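Local coordinates for protein extracellular ligand-binding receptor (Verminephrobacter eiseniae, PDB 4M88) that probably serves as the solute-binding protein of an ABC transporter, capturing an amino acid or similar small solute outside the cytoplasmic membrane, at residues A[209-214]-A[227-232]; A[202-207]-A[216-221]. All blocks are in the same frame, centred on the assembly; numbering follows the deposited sequence.

Contact 1 (A[209-214]-A[227-232])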
ATOM      1  N   PRO A 209       1.619 -11.767   2.417  1.00 19.90           N
ATOM      2  CA  PRO A 209       2.053 -13.042   3.012  1.00 16.57           C
ATOM      3  C   PRO A 209       3.272 -13.647   2.295  1.00 16.48           C
ATOM      4  O   PRO A 209       4.051 -14.367   2.925  1.00 18.05           O
ATOM      5  CB  PRO A 209       0.825 -13.948   2.859  1.00 19.43           C
ATOM      6  CG  PRO A 209       0.057 -13.370   1.704  1.00 25.34           C
ATOM      7  CD  PRO A 209       0.309 -11.880   1.745  1.00 22.04           C
ATOM      8  N   PHE A 210       3.430 -13.350   1.008  1.00 15.33           N
ATOM      9  CA  PHE A 210       4.589 -13.809   0.249  1.00 15.16           C
ATOM     10  C   PHE A 210       5.861 -13.111   0.723  1.00 14.44           C
ATOM     11  O   PHE A 210       6.928 -13.711   0.761  1.00 14.21           O
ATOM     12  CB  PHE A 210       4.380 -13.559  -1.248  1.00 19.31           C
ATOM     13  CG  PHE A 210       5.533 -14.010  -2.105  1.00 15.24           C
ATOM     14  CD1 PHE A 210       5.564 -15.299  -2.624  1.00 16.69           C
ATOM     15  CD2 PHE A 210       6.574 -13.136  -2.415  1.00 13.30           C
ATOM     16  CE1 PHE A 210       6.625 -15.716  -3.422  1.00 13.11           C
ATOM     17  CE2 PHE A 210       7.645 -13.547  -3.208  1.00 16.91           C
ATOM     18  CZ  PHE A 210       7.670 -14.836  -3.715  1.00 18.03           C
ATOM     19  N   ILE A 211       5.759 -11.838   1.071  1.00 13.41           N
ATOM     20  CA  ILE A 211       6.932 -11.123   1.563  1.00  9.81           C
ATOM     21  C   ILE A 211       7.416 -11.746   2.873  1.00 13.14           C
ATOM     22  O   ILE A 211       8.605 -12.033   3.036  1.00 16.05           O
ATOM     23  CB  ILE A 211       6.623  -9.642   1.769  1.00 14.43           C
ATOM     24  CG1 ILE A 211       6.324  -8.989   0.418  1.00 19.10           C
ATOM     25  CG2 ILE A 211       7.794  -8.944   2.436  1.00 18.23           C
ATOM     26  CD1 ILE A 211       5.632  -7.650   0.548  1.00 22.26           C
ATOM     27  N   VAL A 212       6.491 -11.973   3.796  1.00 13.22           N
ATOM     28  CA  VAL A 212       6.854 -12.568   5.078  1.00 14.32           C
ATOM     29  C   VAL A 212       7.432 -13.976   4.899  1.00 16.10           C
ATOM     30  O   VAL A 212       8.489 -14.311   5.448  1.00 13.32           O
ATOM     31  CB  VAL A 212       5.657 -12.594   6.036  1.00 20.40           C
ATOM     32  CG1 VAL A 212       6.057 -13.246   7.343  1.00 24.55           C
ATOM     33  CG2 VAL A 212       5.159 -11.171   6.298  1.00 19.80           C
ATOM     34  N   ALA A 213       6.744 -14.796   4.120  1.00 14.58           N
ATOM     35  CA  ALA A 213       7.205 -16.156   3.865  1.00 15.42           C
ATOM     36  C   ALA A 213       8.542 -16.157   3.138  1.00 13.13           C
ATOM     37  O   ALA A 213       9.385 -17.016   3.404  1.00 13.19           O
ATOM     38  CB  ALA A 213       6.179 -16.926   3.070  1.00 14.92           C
ATOM     39  N   GLY A 214       8.738 -15.196   2.225  1.00 10.14           N
ATOM     40  CA  GLY A 214       9.966 -15.118   1.455  1.00 10.65           C
ATOM     41  C   GLY A 214      11.146 -14.727   2.320  1.00 13.35           C
ATOM     42  O   GLY A 214      12.241 -15.275   2.183  1.00 10.03           O
ATOM     43  N   LEU A 227      17.898  -7.480   3.065  1.00  9.92           N
ATOM     44  CA  LEU A 227      16.729  -7.785   2.259  1.00  8.44           C
ATOM     45  C   LEU A 227      15.938  -6.490   2.171  1.00 11.54           C
ATOM     46  O   LEU A 227      15.930  -5.694   3.122  1.00 13.48           O
ATOM     47  CB  LEU A 227      15.888  -8.869   2.937  1.00 13.83           C
ATOM     48  CG  LEU A 227      16.623 -10.128   3.392  1.00 14.24           C
ATOM     49  CD1 LEU A 227      15.625 -11.088   4.067  1.00 12.56           C
ATOM     50  CD2 LEU A 227      17.322 -10.823   2.226  1.00 15.45           C
ATOM     51  N   PHE A 228      15.314  -6.243   1.030  1.00 10.35           N
ATOM     52  CA  PHE A 228      14.550  -5.015   0.853  1.00  8.99           C
ATOM     53  C   PHE A 228      13.138  -5.375   0.435  1.00 13.23           C
ATOM     54  O   PHE A 228      12.931  -6.276  -0.384  1.00 15.17           O
ATOM     55  CB  PHE A 228      15.172  -4.122  -0.222  1.00 11.89           C
ATOM     56  CG  PHE A 228      16.652  -3.928  -0.068  1.00 17.81           C
ATOM     57  CD1 PHE A 228      17.156  -3.121   0.936  1.00 22.84           C
ATOM     58  CD2 PHE A 228      17.536  -4.548  -0.939  1.00 24.60           C
ATOM     59  CE1 PHE A 228      18.529  -2.942   1.077  1.00 24.27           C
ATOM     60  CE2 PHE A 228      18.907  -4.375  -0.806  1.00 25.58           C
ATOM     61  CZ  PHE A 228      19.398  -3.572   0.204  1.00 22.10           C
ATOM     62  N   VAL A 229      12.163  -4.684   1.007  1.00  9.41           N
ATOM     63  CA  VAL A 229      10.775  -4.950   0.668  1.00 11.09           C
ATOM     64  C   VAL A 229      10.047  -3.640   0.465  1.00 13.96           C
ATOM     65  O   VAL A 229      10.486  -2.598   0.953  1.00 13.33           O
ATOM     66  CB  VAL A 229      10.052  -5.762   1.768  1.00 14.22           C
ATOM     67  CG1 VAL A 229      10.772  -7.072   2.025  1.00 15.25           C
ATOM     68  CG2 VAL A 229       9.944  -4.948   3.048  1.00 14.45           C
ATOM     69  N   LEU A 230       8.934  -3.692  -0.263  1.00 13.63           N
ATOM     70  CA  LEU A 230       8.135  -2.502  -0.520  1.00 14.94           C
ATOM     71  C   LEU A 230       7.106  -2.300   0.587  1.00 15.81           C
ATOM     72  O   LEU A 230       7.098  -3.038   1.577  1.00 19.35           O
ATOM     73  CB  LEU A 230       7.443  -2.618  -1.881  1.00 21.82           C
ATOM     74  CG  LEU A 230       8.373  -2.902  -3.062  1.00 21.18           C
ATOM     75  CD1 LEU A 230       7.585  -2.936  -4.375  1.00 22.46           C
ATOM     76  CD2 LEU A 230       9.464  -1.858  -3.129  1.00 24.79           C
ATOM     77  N   SER A 231       6.238  -1.306   0.407  1.00 16.36           N
ATOM     78  CA  SER A 231       5.300  -0.884   1.449  1.00 18.37           C
ATOM     79  C   SER A 231       4.157  -1.865   1.716  1.00 17.90           C
ATOM     80  O   SER A 231       2.991  -1.474   1.643  1.00 22.36           O
ATOM     81  CB  SER A 231       4.691   0.468   1.079  1.00 25.83           C
ATOM     82  OG  SER A 231       5.645   1.501   1.174  1.00 33.39           O
ATOM     83  N   TYR A 232       4.471  -3.115   2.055  1.00 15.42           N
ATOM     84  CA  TYR A 232       3.402  -4.118   2.224  1.00 19.61           C
ATOM     85  C   TYR A 232       3.451  -4.978   3.485  1.00 16.75           C
ATOM     86  O   TYR A 232       2.595  -5.847   3.682  1.00 21.68           O
ATOM     87  CB  TYR A 232       3.312  -4.996   0.977  1.00 26.08           C
ATOM     88  CG  TYR A 232       3.036  -4.147  -0.231  1.00 27.63           C
ATOM     89  CD1 TYR A 232       1.837  -3.462  -0.343  1.00 34.34           C
ATOM     90  CD2 TYR A 232       3.994  -3.972  -1.222  1.00 26.22           C
ATOM     91  CE1 TYR A 232       1.578  -2.647  -1.426  1.00 33.98           C
ATOM     92  CE2 TYR A 232       3.741  -3.159  -2.317  1.00 20.84           C
ATOM     93  CZ  TYR A 232       2.537  -2.499  -2.407  1.00 29.42           C
ATOM     94  OH  TYR A 232       2.283  -1.690  -3.491  1.00 33.10           O
TER

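Contact 2 (A[202-207]-A[216-221])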
ATOM      1  N   VAL A 202      18.945  -8.573  -1.501  1.00  9.71           N
ATOM      2  CA  VAL A 202      17.822  -9.258  -2.136  1.00  9.24           C
ATOM      3  C   VAL A 202      16.534  -8.472  -1.956  1.00 12.28           C
ATOM      4  O   VAL A 202      16.159  -8.147  -0.823  1.00 14.90           O
ATOM      5  CB  VAL A 202      17.589 -10.671  -1.545  1.00 12.11           C
ATOM      6  CG1 VAL A 202      16.517 -11.407  -2.356  1.00 10.10           C
ATOM      7  CG2 VAL A 202      18.880 -11.489  -1.523  1.00 15.99           C
ATOM      8  N   LEU A 203      15.866  -8.172  -3.071  1.00  9.57           N
ATOM      9  CA  LEU A 203      14.542  -7.555  -3.053  1.00  8.00           C
ATOM     10  C   LEU A 203      13.482  -8.639  -3.048  1.00 11.75           C
ATOM     11  O   LEU A 203      13.559  -9.579  -3.836  1.00 15.49           O
ATOM     12  CB  LEU A 203      14.324  -6.707  -4.305  1.00 13.43           C
ATOM     13  CG  LEU A 203      14.827  -5.285  -4.466  1.00 28.54           C
ATOM     14  CD1 LEU A 203      16.333  -5.263  -4.637  1.00 36.26           C
ATOM     15  CD2 LEU A 203      14.130  -4.660  -5.682  1.00 24.37           C
ATOM     16  N   VAL A 204      12.474  -8.505  -2.190  1.00 11.10           N
ATOM     17  CA  VAL A 204      11.349  -9.443  -2.209  1.00 12.51           C
ATOM     18  C   VAL A 204      10.083  -8.715  -2.642  1.00 15.66           C
ATOM     19  O   VAL A 204       9.708  -7.715  -2.034  1.00 12.88           O
ATOM     20  CB  VAL A 204      11.165 -10.107  -0.841  1.00 12.56           C
ATOM     21  CG1 VAL A 204      10.124 -11.214  -0.922  1.00 13.97           C
ATOM     22  CG2 VAL A 204      12.504 -10.677  -0.357  1.00 16.35           C
ATOM     23  N   ILE A 205       9.441  -9.204  -3.704  1.00 12.32           N
ATOM     24  CA  ILE A 205       8.282  -8.531  -4.302  1.00 11.78           C
ATOM     25  C   ILE A 205       7.085  -9.460  -4.363  1.00 15.10           C
ATOM     26  O   ILE A 205       7.173 -10.552  -4.918  1.00 15.54           O
ATOM     27  CB  ILE A 205       8.607  -8.049  -5.737  1.00 16.55           C
ATOM     28  CG1 ILE A 205       9.686  -6.961  -5.696  1.00 20.39           C
ATOM     29  CG2 ILE A 205       7.361  -7.531  -6.445  1.00 24.25           C
ATOM     30  CD1 ILE A 205       9.980  -6.318  -7.057  1.00 23.54           C
ATOM     31  N   GLY A 206       5.961  -9.037  -3.797  1.00 12.47           N
ATOM     32  CA  GLY A 206       4.771  -9.865  -3.830  1.00 15.03           C
ATOM     33  C   GLY A 206       3.751  -9.389  -2.824  1.00 16.49           C
ATOM     34  O   GLY A 206       3.976  -8.390  -2.135  1.00 16.66           O
ATOM     35  N   PRO A 207       2.615 -10.098  -2.737  1.00 20.25           N
ATOM     36  CA  PRO A 207       1.593  -9.769  -1.741  1.00 18.45           C
ATOM     37  C   PRO A 207       2.178  -9.966  -0.357  1.00 16.96           C
ATOM     38  O   PRO A 207       3.131 -10.739  -0.206  1.00 17.88           O
ATOM     39  CB  PRO A 207       0.496 -10.806  -2.002  1.00 21.94           C
ATOM     40  CG  PRO A 207       0.719 -11.260  -3.409  1.00 25.66           C
ATOM     41  CD  PRO A 207       2.201 -11.203  -3.617  1.00 20.51           C
ATOM     42  N   ALA A 216      11.386 -15.340   5.519  1.00 11.99           N
ATOM     43  CA  ALA A 216      11.692 -16.470   6.389  1.00 11.92           C
ATOM     44  C   ALA A 216      12.465 -17.532   5.624  1.00 14.85           C
ATOM     45  O   ALA A 216      13.409 -18.119   6.154  1.00 12.96           O
ATOM     46  CB  ALA A 216      10.432 -17.051   6.981  1.00 15.68           C
ATOM     47  N   ALA A 217      12.065 -17.773   4.378  1.00 13.74           N
ATOM     48  CA  ALA A 217      12.728 -18.775   3.552  1.00 14.42           C
ATOM     49  C   ALA A 217      14.170 -18.378   3.253  1.00 12.86           C
ATOM     50  O   ALA A 217      15.079 -19.220   3.293  1.00 11.95           O
ATOM     51  CB  ALA A 217      11.957 -18.992   2.264  1.00 14.23           C
ATOM     52  N   LEU A 218      14.377 -17.102   2.938  1.00 13.13           N
ATOM     53  CA  LEU A 218      15.726 -16.601   2.694  1.00 13.60           C
ATOM     54  C   LEU A 218      16.620 -16.746   3.936  1.00 10.43           C
ATOM     55  O   LEU A 218      17.738 -17.251   3.833  1.00 11.73           O
ATOM     56  CB  LEU A 218      15.692 -15.154   2.187  1.00 10.09           C
ATOM     57  CG  LEU A 218      15.167 -14.950   0.764  1.00 10.88           C
ATOM     58  CD1 LEU A 218      14.870 -13.479   0.500  1.00 13.09           C
ATOM     59  CD2 LEU A 218      16.159 -15.494  -0.284  1.00 15.81           C
ATOM     60  N   ARG A 219      16.131 -16.328   5.103  1.00 10.69           N
ATOM     61  CA  ARG A 219      16.910 -16.457   6.336  1.00 10.73           C
ATOM     62  C   ARG A 219      17.241 -17.923   6.627  1.00 16.47           C
ATOM     63  O   ARG A 219      18.366 -18.253   7.011  1.00 16.29           O
ATOM     64  CB  ARG A 219      16.178 -15.838   7.537  1.00 13.72           C
ATOM     65  CG  ARG A 219      16.037 -14.329   7.508  1.00 15.26           C
ATOM     66  CD  ARG A 219      17.295 -13.627   7.053  1.00 16.57           C
ATOM     67  NE  ARG A 219      17.236 -12.196   7.346  1.00 15.39           N
ATOM     68  CZ  ARG A 219      17.974 -11.267   6.735  1.00 18.19           C
ATOM     69  NH1 ARG A 219      18.836 -11.602   5.774  1.00 13.44           N
ATOM     70  NH2 ARG A 219      17.854  -9.993   7.090  1.00 16.91           N
ATOM     71  N   LYS A 220      16.268 -18.806   6.418  1.00 17.68           N
ATOM     72  CA  LYS A 220      16.490 -20.240   6.614  1.00 21.49           C
ATOM     73  C   LYS A 220      17.500 -20.826   5.621  1.00 20.18           C
ATOM     74  O   LYS A 220      18.155 -21.825   5.915  1.00 22.26           O
ATOM     75  CB  LYS A 220      15.176 -21.008   6.523  1.00 22.46           C
ATOM     76  CG  LYS A 220      14.411 -21.014   7.823  1.00 33.85           C
ATOM     77  CD  LYS A 220      13.220 -21.954   7.763  1.00 36.63           C
ATOM     78  CE  LYS A 220      12.775 -22.355   9.161  1.00 40.66           C
ATOM     79  NZ  LYS A 220      11.406 -22.949   9.137  1.00 43.49           N
ATOM     80  N   ALA A 221      17.626 -20.201   4.453  1.00 18.25           N
ATOM     81  CA  ALA A 221      18.615 -20.632   3.468  1.00 17.21           C
ATOM     82  C   ALA A 221      19.965 -19.955   3.706  1.00 18.84           C
ATOM     83  O   ALA A 221      20.851 -20.027   2.860  1.00 21.92           O
ATOM     84  CB  ALA A 221      18.126 -20.371   2.053  1.00 14.25           C
TER

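Contact 1 (A[209-214]-A[227-232])
The hydroxyl of Tyr232 is gripped by two groups, the carboxylate OD1 of Asp125 and the backbone N of Gly106, and these bonds fix the far end of a side chain whose CB meets Ile211. Ile211 CD1 lies 3.6 Å from Tyr232 CB and sits at the edge of the ring, near its plane, so the methyl borders the tyrosine without covering a face. A second branch of the isoleucine does different work: Ile211 CG2 reaches Val229 CG1 at 3.5 Å. One rotamer serves both branches, since chi1 of -65° sets CG2 anti to the backbone N while a nearly extended chi2 (164°) carries CD1 on to the tyrosine. The contact is small, with 156 Å² buried in total, and Ile211 supplies 80 Å² of it. Just past strand 227-229 the chain folds into an inverse gamma turn centred on Ser231, closed by Tyr232 N to Leu230 O at 2.7 Å. The nearest atoms of the Tyr232 side chain and a bound glycerol, probably from the crystallisation liquor, are about 3 Å apart. Helix 208-220 packed through its first turn on a parallel strand's end and the turn beyond is characteristic of beta-alpha-beta units in periplasmic binding protein lobes.

Contact 2 (A[202-207]-A[216-221])
Strand 202-205 and the last turns of helix 208-220 stay well apart in backbone terms, the closest CA pair being Val202 and Leu218 at 9.0 Å, and side chains bridge the separation. Leu218 contributes one methyl to both partners: its CD1 is 3.9 Å from Val202 CG1 and 3.8 Å from Val204 CG2. The two valines stand two residues apart on the same face of the strand and have almost the same chi1 (-173° and -172°), yet they offer different branches, Val202 the methyl anti to its own N and Val204 the methyl anti to its carbonyl carbon. Leu218 and Val204 run past each other pointing opposite ways, whereas Val202 meets the leucine at a slant. An extended chi2 of 166° sends CD1 outward from the helix into this position. Only 97 Å² is buried in all, but the three residues have further apolar neighbours: Ile194 of helix 184-195 and Leu227 of the neighbouring strand each touch Val202 and Leu218, and Phe210 touches Val204. Beyond them, Arg219 NH1 bonds the carbonyls of Val223 and Gln225 in the loop that follows the helix, while NE bonds Gly246 O near the end of helix 235-247. Branched aliphatic residues on one face of a parallel strand, met by a leucine from the connecting helix, form the apolar interface between helix layer and sheet characteristic of a three-layer alpha-beta-alpha sandwich.

From the N terminus the four segments come in the order 202-207, 209-214, 216-221, 227-232, so the two contacts cross. Contact 2 closes the first loop, bringing the end of helix 208-220 back over strand 201-205; contact 1 closes the second, joining the start of that helix to strand 227-229. Their centres lie about 7 Å apart, and the strands are adjacent in one sheet: Phe228 N to Val202 O (2.8 Å) and Phe228 O to Val204 N (2.9 Å) are probable hydrogen bonds. Ile211 CD1 also packs against Gly206 O. Together they fasten both ends of one helix to two parallel strands, completing the beta-alpha-beta unit.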